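Local coordinates for L-threonine dehydrogenase (PDB 2YY7), which binds NAD and probably catalyses the oxidation of L-threonine at its 3-hydroxyl group, with the nicotinamide as hydride acceptor, at residues A[301-304]-A[305-309]; A[42-46]-A[47-51]; A[267-270]-A[271-275]. All blocks are in the same frame, centred on the assembly; numbering follows the deposited sequence.

Overall arrangement
The three contacts are local ones, each within one continuous run of chain. Contact 2 comes first in sequence, then contact 3, then contact 1. Contact 2 belongs to the Rossmann-type NAD-binding half, where residues 42-51 join helix 42-45 to strand 49-51 of the main sheet. Contact 3 leaves strand 264-267 of the small parallel sheet and enters helix 272-276. Contact 1 lies on the C-terminal helix 300-311. None touches another: centres are about 28 Å apart for contacts 1 and 2, 25 Å for contacts 1 and 3, and 36 Å for contacts 2 and 3. Contact 2 packs beside the cofactor-binding residue Asp35, whereas contact 3 is a surface feature away from the NAD site.

Contact 1: residues A[301-304]-A[305-309]; sequences ESMT and KDMIE
Lys305, Asp306, Met307 and Ile308 donate their backbone N-H groups to the carbonyls of Glu301, Ser302, Met303 and Thr304, in the regular i to i+4 pattern of an alpha helix. This is the C-terminal helix 300-311. The bond from Met307 N to Met303 O is the shortest of the four, at 2.8 Å. The bond from Ile308 N to Thr304 O is the straightest, with an angle of 171° at the hydrogen.

Two pairs of side chains one turn apart lie side by side. Met303 and Met307 touch through their CG methylenes, Met303 CG to Met307 CG at 4.2 Å. Met303 CG stands anti to the backbone N (chi1 168°), which sets it beside Met307 CG, and the two chains point the same way. Both pack on Ile174 of strand 164-174, the strand that carries the NAD-binding residue Leu173, and Met307 also meets Trp176.

Thr304 and Ile308 form the second pair, and they too point the same way. The methyl CG2 of Thr304 lies 3.8 Å from CD1 of Ile308. Phe192 and His259 touch both of these side chains. The polar ends bond outside the pairs: Thr304 OG1, a buried hydroxyl, to the carbonyl of Leu300, Ser302 OG to Asp299, and Asp306 OD1 to the hydroxyl of Tyr215. The longer branch of Ile308 also lies against backbone: its CG1 sits 3.3 Å from Thr304 O, the oxygen that accepts the N-H of Ile308.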
loop_
_atom_site.group_PDB
_atom_site.type_symbol
_atom_site.label_atom_id
_atom_site.label_comp_id
_atom_site.label_asym_id
_atom_site.label_seq_id
_atom_site.Cartn_x
_atom_site.Cartn_y
_atom_site.Cartn_z
ATOM N N GLU A 301 4.669 -18.511 29.697
ATOM C CA GLU A 301 4.855 -19.702 30.521
ATOM C C GLU A 301 4.150 -20.957 29.998
ATOM O O GLU A 301 4.760 -22.023 29.917
ATOM C CB GLU A 301 4.398 -19.424 31.962
ATOM C CG GLU A 301 4.294 -20.677 32.836
ATOM C CD GLU A 301 3.933 -20.364 34.282
ATOM O OE1 GLU A 301 3.015 -19.547 34.513
ATOM O OE2 GLU A 301 4.560 -20.949 35.190
ATOM N N SER A 302 2.869 -20.847 29.655
ATOM C CA SER A 302 2.136 -22.010 29.156
ATOM C C SER A 302 2.599 -22.443 27.766
ATOM O O SER A 302 2.556 -23.628 27.431
ATOM C CB SER A 302 0.621 -21.745 29.155
ATOM O OG SER A 302 0.293 -20.563 28.448
ATOM N N MET A 303 3.040 -21.493 26.949
ATOM C CA MET A 303 3.518 -21.849 25.622
ATOM C C MET A 303 4.859 -22.565 25.715
ATOM O O MET A 303 5.091 -23.555 25.022
ATOM C CB MET A 303 3.681 -20.615 24.741
ATOM C CG MET A 303 4.436 -20.920 23.462
ATOM S SD MET A 303 4.741 -19.489 22.458
ATOM C CE MET A 303 6.131 -18.743 23.359
ATOM N N THR A 304 5.746 -22.054 26.563
ATOM C CA THR A 304 7.061 -22.657 26.733
ATOM C C THR A 304 6.915 -24.103 27.202
ATOM O O THR A 304 7.597 -24.998 26.708
ATOM C CB THR A 304 7.914 -21.874 27.757
ATOM O OG1 THR A 304 8.165 -20.554 27.258
ATOM C CG2 THR A 304 9.247 -22.578 27.992
ATOM N N LYS A 305 6.017 -24.325 28.155
ATOM C CA LYS A 305 5.789 -25.665 28.677
ATOM C C LYS A 305 5.323 -26.592 27.562
ATOM O O LYS A 305 5.879 -27.676 27.368
ATOM C CB LYS A 305 4.732 -25.630 29.787
ATOM C CG LYS A 305 4.384 -26.995 30.357
ATOM C CD LYS A 305 3.257 -26.892 31.376
ATOM C CE LYS A 305 2.939 -28.250 31.983
ATOM N NZ LYS A 305 1.737 -28.199 32.864
ATOM N N ASP A 306 4.299 -26.152 26.831
ATOM C CA ASP A 306 3.727 -26.933 25.735
ATOM C C ASP A 306 4.731 -27.221 24.621
ATOM O O ASP A 306 4.718 -28.304 24.039
ATOM C CB ASP A 306 2.497 -26.210 25.174
ATOM C CG ASP A 306 1.602 -27.127 24.362
ATOM O OD1 ASP A 306 1.805 -27.243 23.138
ATOM O OD2 ASP A 306 0.699 -27.749 24.961
ATOM N N MET A 307 5.603 -26.260 24.323
ATOM C CA MET A 307 6.615 -26.460 23.287
ATOM C C MET A 307 7.599 -27.543 23.714
ATOM O O MET A 307 7.882 -28.479 22.960
ATOM C CB MET A 307 7.388 -25.160 23.015
ATOM C CG MET A 307 6.676 -24.173 22.090
ATOM S SD MET A 307 6.507 -24.769 20.386
ATOM C CE MET A 307 8.123 -24.346 19.714
ATOM N N ILE A 308 8.122 -27.410 24.927
ATOM C CA ILE A 308 9.085 -28.377 25.439
ATOM C C ILE A 308 8.484 -29.782 25.537
ATOM O O ILE A 308 9.170 -30.771 25.294
ATOM C CB ILE A 308 9.642 -27.908 26.804
ATOM C CG1 ILE A 308 10.475 -26.636 26.586
ATOM C CG2 ILE A 308 10.499 -29.006 27.445
ATOM C CD1 ILE A 308 10.932 -25.964 27.848
ATOM N N GLU A 309 7.201 -29.872 25.874
ATOM C CA GLU A 309 6.556 -31.176 25.962
ATOM C C GLU A 309 6.499 -31.810 24.577
ATOM O O GLU A 309 6.749 -33.003 24.417
ATOM C CB GLU A 309 5.139 -31.050 26.522
ATOM C CG GLU A 309 5.070 -30.625 27.977
ATOM C CD GLU A 309 3.668 -30.756 28.550
ATOM O OE1 GLU A 309 2.718 -30.223 27.940
ATOM O OE2 GLU A 309 3.514 -31.392 29.609
#

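Contact 2: residues A[42-46]-A[47-51]; sequences DVVNS and GPFEV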
loop_
_atom_site.group_PDB
_atom_site.type_symbol
_atom_site.label_atom_id
_atom_site.label_comp_id
_atom_site.label_asym_id
_atom_site.label_seq_id
_atom_site.Cartn_x
_atom_site.Cartn_y
_atom_site.Cartn_z
ATOM N N ASP A 42 2.757 -35.118 6.987
ATOM C CA ASP A 42 1.541 -35.639 7.591
ATOM C C ASP A 42 0.290 -35.020 6.973
ATOM O O ASP A 42 -0.724 -35.694 6.812
ATOM C CB ASP A 42 1.534 -35.373 9.101
ATOM C CG ASP A 42 2.683 -36.054 9.824
ATOM O OD1 ASP A 42 3.849 -35.658 9.606
ATOM O OD2 ASP A 42 2.417 -36.989 10.610
ATOM N N VAL A 43 0.363 -33.737 6.632
ATOM C CA VAL A 43 -0.786 -33.047 6.055
ATOM C C VAL A 43 -1.144 -33.569 4.667
ATOM O O VAL A 43 -2.319 -33.674 4.328
ATOM C CB VAL A 43 -0.552 -31.509 5.991
ATOM C CG1 VAL A 43 0.632 -31.187 5.101
ATOM C CG2 VAL A 43 -1.807 -30.813 5.486
ATOM N N VAL A 44 -0.136 -33.908 3.870
ATOM C CA VAL A 44 -0.379 -34.422 2.525
ATOM C C VAL A 44 -1.068 -35.791 2.526
ATOM O O VAL A 44 -1.991 -36.024 1.746
ATOM C CB VAL A 44 0.940 -34.535 1.719
ATOM C CG1 VAL A 44 0.664 -35.140 0.352
ATOM C CG2 VAL A 44 1.573 -33.160 1.558
ATOM N N ASN A 45 -0.627 -36.688 3.405
ATOM C CA ASN A 45 -1.202 -38.030 3.472
ATOM C C ASN A 45 -2.469 -38.157 4.319
ATOM O O ASN A 45 -3.200 -39.137 4.191
ATOM C CB ASN A 45 -0.166 -39.031 3.998
ATOM C CG ASN A 45 1.078 -39.098 3.134
ATOM O OD1 ASN A 45 0.995 -39.175 1.910
ATOM N ND2 ASN A 45 2.241 -39.078 3.772
ATOM N N SER A 46 -2.738 -37.179 5.177
ATOM C CA SER A 46 -3.918 -37.256 6.035
ATOM C C SER A 46 -5.183 -36.641 5.441
ATOM O O SER A 46 -6.029 -36.124 6.175
ATOM C CB SER A 46 -3.621 -36.614 7.395
ATOM O OG SER A 46 -3.315 -35.237 7.256
ATOM N N GLY A 47 -5.321 -36.704 4.120
ATOM C CA GLY A 47 -6.505 -36.148 3.486
ATOM C C GLY A 47 -6.297 -35.719 2.045
ATOM O O GLY A 47 -5.192 -35.837 1.515
ATOM N N PRO A 48 -7.348 -35.212 1.381
ATOM C CA PRO A 48 -7.260 -34.767 -0.013
ATOM C C PRO A 48 -6.192 -33.692 -0.204
ATOM O O PRO A 48 -6.234 -32.645 0.444
ATOM C CB PRO A 48 -8.661 -34.234 -0.294
ATOM C CG PRO A 48 -9.525 -35.076 0.593
ATOM C CD PRO A 48 -8.729 -35.086 1.877
ATOM N N PHE A 49 -5.240 -33.955 -1.093
ATOM C CA PHE A 49 -4.168 -33.004 -1.371
ATOM C C PHE A 49 -4.076 -32.720 -2.868
ATOM O O PHE A 49 -4.217 -33.626 -3.694
ATOM C CB PHE A 49 -2.819 -33.546 -0.888
ATOM C CG PHE A 49 -1.670 -32.609 -1.137
ATOM C CD1 PHE A 49 -1.382 -31.588 -0.237
ATOM C CD2 PHE A 49 -0.908 -32.715 -2.296
ATOM C CE1 PHE A 49 -0.346 -30.682 -0.489
ATOM C CE2 PHE A 49 0.128 -31.815 -2.560
ATOM C CZ PHE A 49 0.409 -30.798 -1.655
ATOM N N GLU A 50 -3.825 -31.461 -3.208
ATOM C CA GLU A 50 -3.705 -31.044 -4.599
ATOM C C GLU A 50 -2.503 -30.128 -4.792
ATOM O O GLU A 50 -2.319 -29.164 -4.042
ATOM C CB GLU A 50 -4.960 -30.281 -5.038
ATOM C CG GLU A 50 -6.235 -31.101 -5.041
ATOM C CD GLU A 50 -6.416 -31.890 -6.321
ATOM O OE1 GLU A 50 -5.414 -32.109 -7.037
ATOM O OE2 GLU A 50 -7.561 -32.297 -6.607
ATOM N N VAL A 51 -1.687 -30.425 -5.795
ATOM C CA VAL A 51 -0.545 -29.571 -6.087
ATOM C C VAL A 51 -1.133 -28.357 -6.796
ATOM O O VAL A 51 -2.016 -28.496 -7.640
ATOM C CB VAL A 51 0.458 -30.252 -7.046
ATOM C CG1 VAL A 51 1.538 -29.258 -7.461
ATOM C CG2 VAL A 51 1.085 -31.465 -6.370
#
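Phe49 lies against Val44 across the short turn that joins helix 42-45 to strand 49-51. These elements follow strand 31-35 in a beta-alpha-beta unit of the Rossmann fold. The CB bond of Phe49 points toward residues 42-46. With CG anti to the backbone N (chi1 -180°), the ring is placed beside the Val44 methyls. CB is 3.7 Å from the carbonyl O of Val44 and also touches Val44 CG1. At the ring root, CG meets the same methyl, CG1, at 3.8 Å. The two ortho carbons divide the valine: CD2 stays with CG1, while CD1 is 3.8 Å from CG2. Further out, CE1 approaches CG2 to 3.7 Å. CZ, at the tip, lies slightly farther from CG2.

CG2 thus stands over one face of the ring, 4.0 Å from its centroid and 21° off the normal. This is a CH-pi contact, set toward the rim. Cys11 and Lys38 touch both side chains. Phe49 also packs on Ala33 and on Asp35, which binds NAD.

The turn between helix and strand runs through Ser46 and Gly47. Ser46 is the first residue to leave helical angles. Gly47 has a phi of 154°, at which a CB would clash with Ser46 O, so the absence of a side chain suits this turn. The helix end is closed by Ser46, which grips Asp42 O twice. Ser46 N reaches it at 3.0 Å, and Ser46 OG donates to it at 2.7 Å from the opposite face of the carbonyl plane.

Contact 3: residues A[267-270]-A[271-275]; sequences YEPD and FRQKI
Asp270 and Arg272 meet as a carboxylate and a guanidinium group turned nearly coplanar, their planes 27° apart. The arginine presents its side edge, with NE and NH1 each gripping one oxygen. NE donates to OD2 of Asp270 at 3.1 Å, close to straight and in the guanidinium plane. NH1 donates to OD1 of Asp270 at 2.7 Å, tilted a little from that plane. Both oxygens use their syn lone pairs, so the salt bridge is two-pronged. The bend of the Arg272 chain at chi3 (-74°) brings this edge round. Phe204 lies against the same guanidinium in a cation-pi contact.

OD2 of Asp270 has a second donor. The backbone N of Arg272 meets it at 2.9 Å from above the carboxylate plane. The carbonyl O of Asp270 accepts from Gln273 N, also at 2.9 Å. Beside this turn, CB of Pro269 packs alongside Gln273. With an alanine in place of Asp270, the Arg272 guanidinium is likely to lose its carboxylate mate and be less firmly held in its rotation, and the N-H of Arg272 its side-chain acceptor.

Asp270 lies between strand 264-267 and helix 272-276. Its side-chain bond to the N-H two residues on is that of an Asx turn, typical of capping at a helix start, here reinforced by the salt bridge.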
loop_
_atom_site.group_PDB
_atom_site.type_symbol
_atom_site.label_atom_id
_atom_site.label_comp_id
_atom_site.label_asym_id
_atom_site.label_seq_id
_atom_site.Cartn_x
_atom_site.Cartn_y
_atom_site.Cartn_z
ATOM N N TYR A 267 23.949 -13.479 21.731
ATOM C CA TYR A 267 23.234 -12.675 20.745
ATOM C C TYR A 267 24.093 -12.151 19.591
ATOM O O TYR A 267 25.043 -11.395 19.801
ATOM C CB TYR A 267 22.557 -11.514 21.478
ATOM C CG TYR A 267 21.593 -11.978 22.558
ATOM C CD1 TYR A 267 20.291 -12.361 22.236
ATOM C CD2 TYR A 267 22.000 -12.090 23.891
ATOM C CE1 TYR A 267 19.418 -12.845 23.206
ATOM C CE2 TYR A 267 21.131 -12.577 24.873
ATOM C CZ TYR A 267 19.841 -12.954 24.519
ATOM O OH TYR A 267 18.974 -13.462 25.464
ATOM N N GLU A 268 23.745 -12.553 18.371
ATOM C CA GLU A 268 24.475 -12.121 17.182
ATOM C C GLU A 268 23.497 -11.620 16.124
ATOM O O GLU A 268 23.241 -12.294 15.124
ATOM C CB GLU A 268 25.309 -13.281 16.630
ATOM C CG GLU A 268 26.270 -13.869 17.656
ATOM C CD GLU A 268 27.160 -14.955 17.086
ATOM O OE1 GLU A 268 27.889 -15.592 17.878
ATOM O OE2 GLU A 268 27.137 -15.170 15.854
ATOM N N PRO A 269 22.941 -10.415 16.330
ATOM C CA PRO A 269 21.977 -9.775 15.428
ATOM C C PRO A 269 22.456 -9.646 13.986
ATOM O O PRO A 269 23.603 -9.282 13.742
ATOM C CB PRO A 269 21.763 -8.402 16.068
ATOM C CG PRO A 269 22.040 -8.646 17.514
ATOM C CD PRO A 269 23.255 -9.528 17.465
ATOM N N ASP A 270 21.582 -9.955 13.031
ATOM C CA ASP A 270 21.937 -9.812 11.624
ATOM C C ASP A 270 20.924 -8.891 10.937
ATOM O O ASP A 270 20.245 -8.121 11.615
ATOM C CB ASP A 270 22.050 -11.186 10.934
ATOM C CG ASP A 270 20.737 -11.959 10.886
ATOM O OD1 ASP A 270 20.802 -13.161 10.551
ATOM O OD2 ASP A 270 19.659 -11.392 11.163
ATOM N N PHE A 271 20.812 -8.957 9.612
ATOM C CA PHE A 271 19.896 -8.074 8.891
ATOM C C PHE A 271 18.465 -8.094 9.424
ATOM O O PHE A 271 17.730 -7.110 9.296
ATOM C CB PHE A 271 19.914 -8.394 7.382
ATOM C CG PHE A 271 19.007 -9.525 6.972
ATOM C CD1 PHE A 271 17.669 -9.290 6.669
ATOM C CD2 PHE A 271 19.491 -10.825 6.877
ATOM C CE1 PHE A 271 16.827 -10.332 6.274
ATOM C CE2 PHE A 271 18.659 -11.873 6.484
ATOM C CZ PHE A 271 17.324 -11.625 6.182
ATOM N N ARG A 272 18.071 -9.203 10.037
ATOM C CA ARG A 272 16.721 -9.314 10.571
ATOM C C ARG A 272 16.431 -8.360 11.724
ATOM O O ARG A 272 15.272 -8.073 12.018
ATOM C CB ARG A 272 16.449 -10.767 10.966
ATOM C CG ARG A 272 16.333 -11.650 9.735
ATOM C CD ARG A 272 16.323 -13.122 10.059
ATOM N NE ARG A 272 17.642 -13.616 10.439
ATOM C CZ ARG A 272 17.940 -14.907 10.526
ATOM N NH1 ARG A 272 19.162 -15.289 10.879
ATOM N NH2 ARG A 272 17.010 -15.815 10.250
ATOM N N GLN A 273 17.485 -7.850 12.357
ATOM C CA GLN A 273 17.329 -6.902 13.460
ATOM C C GLN A 273 16.735 -5.587 12.953
ATOM O O GLN A 273 15.960 -4.922 13.652
ATOM C CB GLN A 273 18.689 -6.604 14.102
ATOM C CG GLN A 273 18.604 -5.633 15.278
ATOM C CD GLN A 273 17.945 -6.261 16.484
ATOM O OE1 GLN A 273 17.057 -5.673 17.111
ATOM N NE2 GLN A 273 18.381 -7.467 16.824
ATOM N N LYS A 274 17.117 -5.210 11.737
ATOM C CA LYS A 274 16.637 -3.969 11.137
ATOM C C LYS A 274 15.142 -4.047 10.842
ATOM O O LYS A 274 14.440 -3.040 10.889
ATOM C CB LYS A 274 17.427 -3.666 9.858
ATOM C CG LYS A 274 18.910 -3.373 10.122
ATOM C CD LYS A 274 19.687 -3.037 8.853
ATOM C CE LYS A 274 19.784 -4.227 7.905
ATOM N NZ LYS A 274 20.657 -3.917 6.725
ATOM N N ILE A 275 14.658 -5.244 10.533
ATOM C CA ILE A 275 13.238 -5.424 10.260
ATOM C C ILE A 275 12.498 -5.295 11.587
ATOM O O ILE A 275 11.532 -4.539 11.704
ATOM C CB ILE A 275 12.941 -6.823 9.663
ATOM C CG1 ILE A 275 13.672 -6.995 8.327
ATOM C CG2 ILE A 275 11.439 -7.001 9.492
ATOM C CD1 ILE A 275 13.452 -8.340 7.665
#